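Local coordinates for DUF1904 domain-containing protein (Sebaldella termitidis, PDB 4M1A) that is of unknown function but, as a trimeric alpha/beta protein of the DUF1904 family, probably shares the fold of the macrophage migration inhibitory factor (MIF) clan, at residues Gly26-Cys31 with Asp71-Leu76; Ile58-Phe63 with Ala75-Arg80; Arg80-Lys83 with Ile88-Ile91. All coordinates share one frame; numbering follows the deposited sequence.

Contact 1. Residues Gly26-Cys31 with Asp71-Leu76; sequences GIIAEC and DKIAAL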
loop_
_atom_site.group_PDB
_atom_site.type_symbol
_atom_site.label_atom_id
_atom_site.label_comp_id
_atom_site.label_asym_id
_atom_site.label_seq_id
_atom_site.Cartn_x
_atom_site.Cartn_y
_atom_site.Cartn_z
ATOM N N GLY A 26 -18.561 11.252 -6.080
ATOM C CA GLY A 26 -18.462 12.696 -6.209
ATOM C C GLY A 26 -19.618 13.403 -5.533
ATOM O O GLY A 26 -19.447 14.452 -4.860
ATOM N N ILE A 27 -20.811 12.820 -5.674
ATOM C CA ILE A 27 -21.980 13.410 -5.009
ATOM C C ILE A 27 -21.877 13.297 -3.477
ATOM O O ILE A 27 -22.143 14.266 -2.729
ATOM C CB ILE A 27 -23.306 12.715 -5.483
ATOM C CG1 ILE A 27 -23.575 12.859 -6.976
ATOM C CG2 ILE A 27 -24.445 13.133 -4.591
ATOM C CD1 ILE A 27 -23.822 14.242 -7.500
ATOM N N ILE A 28 -21.510 12.122 -2.959
ATOM C CA ILE A 28 -21.398 11.881 -1.544
ATOM C C ILE A 28 -20.238 12.721 -0.954
ATOM O O ILE A 28 -20.379 13.341 0.093
ATOM C CB ILE A 28 -21.117 10.412 -1.250
ATOM C CG1 ILE A 28 -22.334 9.509 -1.632
ATOM C CG2 ILE A 28 -20.746 10.205 0.192
ATOM C CD1 ILE A 28 -22.068 8.022 -1.578
ATOM N N ALA A 29 -19.084 12.710 -1.614
ATOM C CA ALA A 29 -17.900 13.441 -1.108
ATOM C C ALA A 29 -17.896 14.936 -1.437
ATOM O O ALA A 29 -16.983 15.646 -0.930
ATOM C CB ALA A 29 -16.580 12.798 -1.643
ATOM N N GLU A 30 -18.858 15.389 -2.254
ATOM C CA GLU A 30 -18.939 16.742 -2.805
ATOM C C GLU A 30 -17.681 17.201 -3.520
ATOM O O GLU A 30 -17.083 18.225 -3.186
ATOM C CB GLU A 30 -19.347 17.745 -1.697
ATOM C CG GLU A 30 -20.513 17.182 -0.907
ATOM C CD GLU A 30 -21.131 18.121 0.122
ATOM O OE1 GLU A 30 -20.564 19.244 0.366
ATOM O OE2 GLU A 30 -22.206 17.699 0.660
ATOM N N CYS A 31 -17.285 16.437 -4.522
ATOM C CA CYS A 31 -16.197 16.823 -5.372
ATOM C C CYS A 31 -16.407 16.266 -6.743
ATOM O O CYS A 31 -17.269 15.407 -6.945
ATOM C CB CYS A 31 -14.884 16.337 -4.776
ATOM S SG CYS A 31 -14.630 14.524 -4.771
ATOM N N ASP A 71 -19.202 6.931 6.320
ATOM C CA ASP A 71 -20.148 5.936 6.551
ATOM C C ASP A 71 -20.962 5.611 5.234
ATOM O O ASP A 71 -21.251 4.429 4.979
ATOM C CB ASP A 71 -21.191 6.346 7.609
ATOM C CG ASP A 71 -20.660 6.275 9.055
ATOM O OD1 ASP A 71 -19.483 5.862 9.271
ATOM O OD2 ASP A 71 -21.445 6.633 9.962
ATOM N N LYS A 72 -21.299 6.617 4.481
ATOM C CA LYS A 72 -22.146 6.432 3.265
ATOM C C LYS A 72 -21.321 5.704 2.201
ATOM O O LYS A 72 -21.841 4.814 1.516
ATOM C CB LYS A 72 -22.618 7.754 2.720
ATOM C CG LYS A 72 -23.793 8.342 3.561
ATOM C CD LYS A 72 -24.250 9.680 3.057
ATOM C CE LYS A 72 -25.597 10.035 3.811
ATOM N NZ LYS A 72 -26.135 11.223 3.183
ATOM N N ILE A 73 -20.050 6.062 2.070
ATOM C CA ILE A 73 -19.162 5.342 1.115
ATOM C C ILE A 73 -18.974 3.938 1.523
ATOM O O ILE A 73 -19.088 3.011 0.700
ATOM C CB ILE A 73 -17.844 6.117 0.862
ATOM C CG1 ILE A 73 -18.106 7.408 0.180
ATOM C CG2 ILE A 73 -16.820 5.248 0.107
ATOM C CD1 ILE A 73 -16.950 8.353 0.391
ATOM N N ALA A 74 -18.738 3.692 2.815
ATOM C CA ALA A 74 -18.676 2.342 3.257
ATOM C C ALA A 74 -19.944 1.515 2.969
ATOM O O ALA A 74 -19.863 0.319 2.617
ATOM C CB ALA A 74 -18.368 2.291 4.727
ATOM N N ALA A 75 -21.111 2.115 3.221
ATOM C CA ALA A 75 -22.371 1.393 2.976
ATOM C C ALA A 75 -22.521 1.058 1.494
ATOM O O ALA A 75 -22.903 -0.050 1.142
ATOM C CB ALA A 75 -23.558 2.233 3.521
ATOM N N LEU A 76 -22.218 2.017 0.645
ATOM C CA LEU A 76 -22.336 1.897 -0.809
ATOM C C LEU A 76 -21.421 0.755 -1.308
ATOM O O LEU A 76 -21.837 -0.141 -2.018
ATOM C CB LEU A 76 -21.967 3.159 -1.479
ATOM C CG LEU A 76 -22.069 3.135 -3.030
ATOM C CD1 LEU A 76 -23.480 2.820 -3.554
ATOM C CD2 LEU A 76 -21.502 4.399 -3.642
#
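Helix 21-29 packs against helix 67-82 here, in the helical layer of an alpha/beta fold, and Ile28, on the last turn of the first helix, carries the contact into the side of the second. Both branches of Ile28 are used. Its CG2 methyl lies 3.8 Å from Ile73 CG1 and 4.0 Å from Lys72 CB, so it settles at the base of two successive side chains of helix 67-82. One turn further along that helix, Ile28 CD1 approaches Leu76 CD2 at 4.2 Å, a looser touch between methyl groups. The torsions divide the work: CG2 is anti to the backbone N, while CG1 lies beside that N (chi1 -67°) and the extended chi2 of 171° carries CD1 out to the leucine. Lys72 lends only the root of its chain, which then runs extended to place NZ in a long, weak ion pair with Glu68. No hydrogen bond joins the segments; the partly buried contact rests on apolar packing against the middle of helix 67-82. The first helix ends at Ala29 in a Schellman motif: Glu30 has a positive phi of 53°, and Cys31 N bonds back to Gly26 O. Ala29 O accepts a hydrogen bond from Arg65 NE. Leu76 also packs on Leu21, Glu24 and Leu25 of helix 21-29, whereas Ile73 reaches Leu25 and Phe93 of strand 89-95, so it lies between the helices and the sheet.

Contact 2. Residues Ile58-Phe63 with Ala75-Arg80; sequences IEVLWF and ALFTER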
loop_
_atom_site.group_PDB
_atom_site.type_symbol
_atom_site.label_atom_id
_atom_site.label_comp_id
_atom_site.label_asym_id
_atom_site.label_seq_id
_atom_site.Cartn_x
_atom_site.Cartn_y
_atom_site.Cartn_z
ATOM N N ILE A 58 -10.758 -2.945 0.565
ATOM C CA ILE A 58 -10.818 -1.714 -0.131
ATOM C C ILE A 58 -10.169 -0.627 0.670
ATOM O O ILE A 58 -10.511 -0.416 1.873
ATOM C CB ILE A 58 -12.262 -1.307 -0.513
ATOM C CG1 ILE A 58 -12.905 -2.420 -1.255
ATOM C CG2 ILE A 58 -12.276 0.013 -1.355
ATOM C CD1 ILE A 58 -14.431 -2.279 -1.390
ATOM N N GLU A 59 -9.190 0.048 0.041
ATOM C CA GLU A 59 -8.556 1.229 0.658
ATOM C C GLU A 59 -9.059 2.468 -0.046
ATOM O O GLU A 59 -9.189 2.457 -1.282
ATOM C CB GLU A 59 -7.032 1.130 0.537
ATOM C CG GLU A 59 -6.442 -0.022 1.262
ATOM C CD GLU A 59 -5.033 -0.497 0.828
ATOM O OE1 GLU A 59 -4.759 -0.638 -0.423
ATOM O OE2 GLU A 59 -4.273 -0.833 1.821
ATOM N N VAL A 60 -9.368 3.528 0.703
ATOM C CA VAL A 60 -9.753 4.806 0.156
ATOM C C VAL A 60 -8.708 5.804 0.659
ATOM O O VAL A 60 -8.655 6.104 1.869
ATOM C CB VAL A 60 -11.130 5.224 0.664
ATOM C CG1 VAL A 60 -11.486 6.601 0.179
ATOM C CG2 VAL A 60 -12.176 4.195 0.177
ATOM N N LEU A 61 -7.929 6.329 -0.247
ATOM C CA LEU A 61 -6.956 7.403 0.071
ATOM C C LEU A 61 -7.559 8.720 -0.300
ATOM O O LEU A 61 -7.849 8.990 -1.481
ATOM C CB LEU A 61 -5.632 7.183 -0.687
ATOM C CG LEU A 61 -4.736 6.028 -0.291
ATOM C CD1 LEU A 61 -5.331 4.685 -0.659
ATOM C CD2 LEU A 61 -3.356 6.190 -0.961
ATOM N N TRP A 62 -7.765 9.605 0.701
ATOM C CA TRP A 62 -8.414 10.871 0.432
ATOM C C TRP A 62 -8.062 11.923 1.472
ATOM O O TRP A 62 -7.494 11.589 2.547
ATOM C CB TRP A 62 -9.933 10.712 0.375
ATOM C CG TRP A 62 -10.644 10.331 1.642
ATOM C CD1 TRP A 62 -10.129 10.034 2.871
ATOM C CD2 TRP A 62 -12.051 10.338 1.795
ATOM N NE1 TRP A 62 -11.172 9.822 3.778
ATOM C CE2 TRP A 62 -12.349 9.982 3.113
ATOM C CE3 TRP A 62 -13.110 10.553 0.873
ATOM C CZ2 TRP A 62 -13.692 9.880 3.584
ATOM C CZ3 TRP A 62 -14.404 10.492 1.350
ATOM C CH2 TRP A 62 -14.679 10.122 2.666
ATOM N N PHE A 63 -8.406 13.161 1.148
ATOM C CA PHE A 63 -8.456 14.241 2.155
ATOM C C PHE A 63 -9.717 13.951 3.005
ATOM O O PHE A 63 -10.817 13.833 2.488
ATOM C CB PHE A 63 -8.410 15.643 1.522
ATOM C CG PHE A 63 -7.145 15.885 0.732
ATOM C CD1 PHE A 63 -5.938 15.863 1.354
ATOM C CD2 PHE A 63 -7.172 16.113 -0.622
ATOM C CE1 PHE A 63 -4.765 16.035 0.616
ATOM C CE2 PHE A 63 -6.008 16.326 -1.348
ATOM C CZ PHE A 63 -4.800 16.251 -0.732
ATOM N N ALA A 75 -21.111 2.115 3.221
ATOM C CA ALA A 75 -22.371 1.393 2.976
ATOM C C ALA A 75 -22.521 1.058 1.494
ATOM O O ALA A 75 -22.903 -0.050 1.142
ATOM C CB ALA A 75 -23.558 2.233 3.521
ATOM N N LEU A 76 -22.218 2.017 0.645
ATOM C CA LEU A 76 -22.336 1.897 -0.809
ATOM C C LEU A 76 -21.421 0.755 -1.308
ATOM O O LEU A 76 -21.837 -0.141 -2.018
ATOM C CB LEU A 76 -21.967 3.159 -1.479
ATOM C CG LEU A 76 -22.069 3.135 -3.030
ATOM C CD1 LEU A 76 -23.480 2.820 -3.554
ATOM C CD2 LEU A 76 -21.502 4.399 -3.642
ATOM N N PHE A 77 -20.165 0.803 -0.870
ATOM C CA PHE A 77 -19.216 -0.214 -1.314
ATOM C C PHE A 77 -19.636 -1.592 -0.859
ATOM O O PHE A 77 -19.543 -2.569 -1.644
ATOM C CB PHE A 77 -17.792 0.130 -0.813
ATOM C CG PHE A 77 -17.080 1.242 -1.531
ATOM C CD1 PHE A 77 -17.615 2.004 -2.535
ATOM C CD2 PHE A 77 -15.761 1.608 -1.107
ATOM C CE1 PHE A 77 -16.878 3.001 -3.161
ATOM C CE2 PHE A 77 -15.088 2.602 -1.713
ATOM C CZ PHE A 77 -15.618 3.332 -2.725
ATOM N N THR A 78 -20.120 -1.720 0.368
ATOM C CA THR A 78 -20.486 -2.966 0.939
ATOM C C THR A 78 -21.682 -3.544 0.231
ATOM O O THR A 78 -21.654 -4.689 -0.170
ATOM C CB THR A 78 -20.735 -2.878 2.432
ATOM O OG1 THR A 78 -19.529 -2.324 3.044
ATOM C CG2 THR A 78 -21.042 -4.215 3.063
ATOM N N GLU A 79 -22.667 -2.705 0.017
ATOM C CA GLU A 79 -23.892 -3.121 -0.730
ATOM C C GLU A 79 -23.591 -3.591 -2.144
ATOM O O GLU A 79 -24.113 -4.635 -2.567
ATOM C CB GLU A 79 -24.903 -1.963 -0.769
ATOM C CG GLU A 79 -25.625 -1.788 0.530
ATOM C CD GLU A 79 -26.579 -0.563 0.528
ATOM O OE1 GLU A 79 -26.554 0.276 -0.425
ATOM O OE2 GLU A 79 -27.360 -0.444 1.513
ATOM N N ARG A 80 -22.748 -2.885 -2.870
ATOM C CA ARG A 80 -22.368 -3.255 -4.195
ATOM C C ARG A 80 -21.625 -4.591 -4.254
ATOM O O ARG A 80 -21.973 -5.477 -5.087
ATOM C CB ARG A 80 -21.578 -2.141 -4.889
ATOM C CG ARG A 80 -22.362 -0.875 -5.234
ATOM C CD ARG A 80 -23.353 -1.153 -6.416
ATOM N NE ARG A 80 -24.206 0.009 -6.668
ATOM C CZ ARG A 80 -23.767 1.132 -7.219
ATOM N NH1 ARG A 80 -22.460 1.309 -7.563
ATOM N NH2 ARG A 80 -24.625 2.107 -7.385
#
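This is a buried helix-on-sheet contact near the centre of the chain, where Phe77 of helix 67-82 inserts its ring between the helix and strand 56-62. Ile58 and Val60, two residues apart on the strand, both turn their side chains to the helix. The two meet the same ring corner differently: Val60 CG2 sits at the edge, close to the ring plane, 3.8 Å from Phe77 CE2, whereas Ile58 CG2 comes in obliquely, also 3.8 Å from Phe77 CE2. Ile58 CD1 lies off the ring plane on the same side as CG2, nearer the helix, 4.1 Å from Phe77 CD2. The strand and helix are the first two elements of a beta-alpha-beta unit completed by strand 89-95, and Ile91 of that last strand also packs on Phe77. With CG beside its backbone N (chi1 -75°), the phenylalanine ring reaches down to the sheet. An alanine in place of Ile58 would remove CG2 and CD1 and is likely to open a gap beside the ring, leaving Phe77 freer to shift. Phe17 meets the ring edge-to-face, and Leu25 of helix 21-29 touches it too. Ile4 of strand 3-7 lies beside both Ile58 and Val60.

Contact 3. Residues Arg80-Lys83 with Ile88-Ile91; sequences RWKK and IVTI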
loop_
_atom_site.group_PDB
_atom_site.type_symbol
_atom_site.label_atom_id
_atom_site.label_comp_id
_atom_site.label_asym_id
_atom_site.label_seq_id
_atom_site.Cartn_x
_atom_site.Cartn_y
_atom_site.Cartn_z
ATOM N N ARG A 80 -22.748 -2.885 -2.870
ATOM C CA ARG A 80 -22.368 -3.255 -4.195
ATOM C C ARG A 80 -21.625 -4.591 -4.254
ATOM O O ARG A 80 -21.973 -5.477 -5.087
ATOM C CB ARG A 80 -21.578 -2.141 -4.889
ATOM C CG ARG A 80 -22.362 -0.875 -5.234
ATOM C CD ARG A 80 -23.353 -1.153 -6.416
ATOM N NE ARG A 80 -24.206 0.009 -6.668
ATOM C CZ ARG A 80 -23.767 1.132 -7.219
ATOM N NH1 ARG A 80 -22.460 1.309 -7.563
ATOM N NH2 ARG A 80 -24.625 2.107 -7.385
ATOM N N TRP A 81 -20.599 -4.783 -3.382
ATOM C CA TRP A 81 -19.873 -6.066 -3.373
ATOM C C TRP A 81 -20.716 -7.250 -2.887
ATOM O O TRP A 81 -20.601 -8.367 -3.427
ATOM C CB TRP A 81 -18.491 -5.962 -2.612
ATOM C CG TRP A 81 -17.482 -5.241 -3.432
ATOM C CD1 TRP A 81 -17.164 -3.919 -3.392
ATOM C CD2 TRP A 81 -16.777 -5.782 -4.509
ATOM N NE1 TRP A 81 -16.264 -3.602 -4.376
ATOM C CE2 TRP A 81 -15.977 -4.738 -5.067
ATOM C CE3 TRP A 81 -16.703 -7.053 -5.052
ATOM C CZ2 TRP A 81 -15.178 -4.919 -6.168
ATOM C CZ3 TRP A 81 -15.886 -7.241 -6.162
ATOM C CH2 TRP A 81 -15.153 -6.187 -6.726
ATOM N N LYS A 82 -21.610 -7.018 -1.946
ATOM C CA LYS A 82 -22.458 -8.084 -1.428
ATOM C C LYS A 82 -23.419 -8.654 -2.445
ATOM O O LYS A 82 -23.883 -9.789 -2.276
ATOM C CB LYS A 82 -23.168 -7.715 -0.112
ATOM C CG LYS A 82 -22.257 -7.644 1.107
ATOM C CD LYS A 82 -21.450 -8.871 1.539
ATOM C CE LYS A 82 -20.857 -8.699 2.955
ATOM N NZ LYS A 82 -20.124 -9.931 3.409
ATOM N N LYS A 83 -23.639 -7.938 -3.519
ATOM C CA LYS A 83 -24.418 -8.451 -4.647
ATOM C C LYS A 83 -23.734 -9.576 -5.391
ATOM O O LYS A 83 -24.448 -10.433 -5.937
ATOM C CB LYS A 83 -24.687 -7.375 -5.645
ATOM C CG LYS A 83 -25.682 -6.369 -5.163
ATOM C CD LYS A 83 -26.004 -5.391 -6.267
ATOM C CE LYS A 83 -27.192 -4.501 -5.891
ATOM N NZ LYS A 83 -27.174 -3.286 -6.772
ATOM N N ILE A 88 -16.271 -11.394 3.128
ATOM C CA ILE A 88 -16.276 -10.234 3.979
ATOM C C ILE A 88 -15.773 -9.032 3.091
ATOM O O ILE A 88 -14.904 -9.207 2.202
ATOM C CB ILE A 88 -15.272 -10.460 5.117
ATOM C CG1 ILE A 88 -15.742 -11.578 6.089
ATOM C CG2 ILE A 88 -14.962 -9.193 5.868
ATOM C CD1 ILE A 88 -14.605 -11.983 7.023
ATOM N N VAL A 89 -16.396 -7.875 3.277
ATOM C CA VAL A 89 -15.973 -6.659 2.608
ATOM C C VAL A 89 -15.404 -5.743 3.663
ATOM O O VAL A 89 -16.111 -5.365 4.616
ATOM C CB VAL A 89 -17.136 -5.936 1.871
ATOM C CG1 VAL A 89 -16.580 -4.724 1.169
ATOM C CG2 VAL A 89 -17.752 -6.876 0.854
ATOM N N THR A 90 -14.102 -5.477 3.578
ATOM C CA THR A 90 -13.398 -4.625 4.538
ATOM C C THR A 90 -12.931 -3.348 3.859
ATOM O O THR A 90 -12.460 -3.401 2.697
ATOM C CB THR A 90 -12.212 -5.410 5.163
ATOM O OG1 THR A 90 -12.784 -6.457 5.936
ATOM C CG2 THR A 90 -11.378 -4.519 6.036
ATOM N N ILE A 91 -13.139 -2.192 4.522
ATOM C CA ILE A 91 -12.850 -0.891 3.973
ATOM C C ILE A 91 -12.047 -0.053 4.946
ATOM O O ILE A 91 -12.432 0.033 6.147
ATOM C CB ILE A 91 -14.100 -0.127 3.598
ATOM C CG1 ILE A 91 -14.988 -0.982 2.726
ATOM C CG2 ILE A 91 -13.734 1.106 2.793
ATOM C CD1 ILE A 91 -16.363 -0.419 2.614
#
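Apolar packing joins Trp81 to Val89, with Val89 CG2 3.7 Å from Trp81 CB. It is thus the stem of the tryptophan that meets the valine, while the indole leads away to Val56 and Ile58 of strand 56-62 and to the ring of Phe17. Val89 CG2, set beside its own backbone N by a chi1 of -178° that sends CG1 anti to that N, also lies 4.2 Å from Lys82 CE. The lysine chain, bent at chi2 (-59°), slides past the valine in the opposite direction, and Lys82 NZ comes to 3.9 Å from Ile88 CA, a van der Waals approach. These touches close the return from helix 67-82 to strand 89-95, the second half of a beta-alpha-beta unit, with only a short connection between the helix and the strand. Polar interactions gather at the lysine end. Lys82 NZ is hydrogen-bonded to Lys87 O, of the residue before Ile88. Its charge is met by Asp104 of the second subunit in a salt bridge, and the same carboxylate oxygen accepts a hydrogen bond from Val89 N. Beside this site Thr90 and Ile91 pair with an antiparallel strand of that subunit, continuing the sheet across the interface.

In the fold
All three contacts use helix 67-82, at successive places along it. Contact 2 is the core one, wholly buried and built from an aromatic ring and branched aliphatic side chains; contacts 1 and 3 are partly buried, their centres about 15 Å apart. Contact 1 ties the helix to helix 21-29, whereas contacts 2 and 3 bind it to neighbouring strands of one sheet. Contacts 1 and 2 meet where Ile73 CD1 lies 3.5 Å from Trp62 CZ3. Contacts 2 and 3 are joined in the sheet by a probable hydrogen bond, Ile58 N to Thr90 O at 2.8 Å. Lys82, packed in contact 3, also bonds ionically to the second subunit; in contact 2 Glu59 does so, pointing away from the helix.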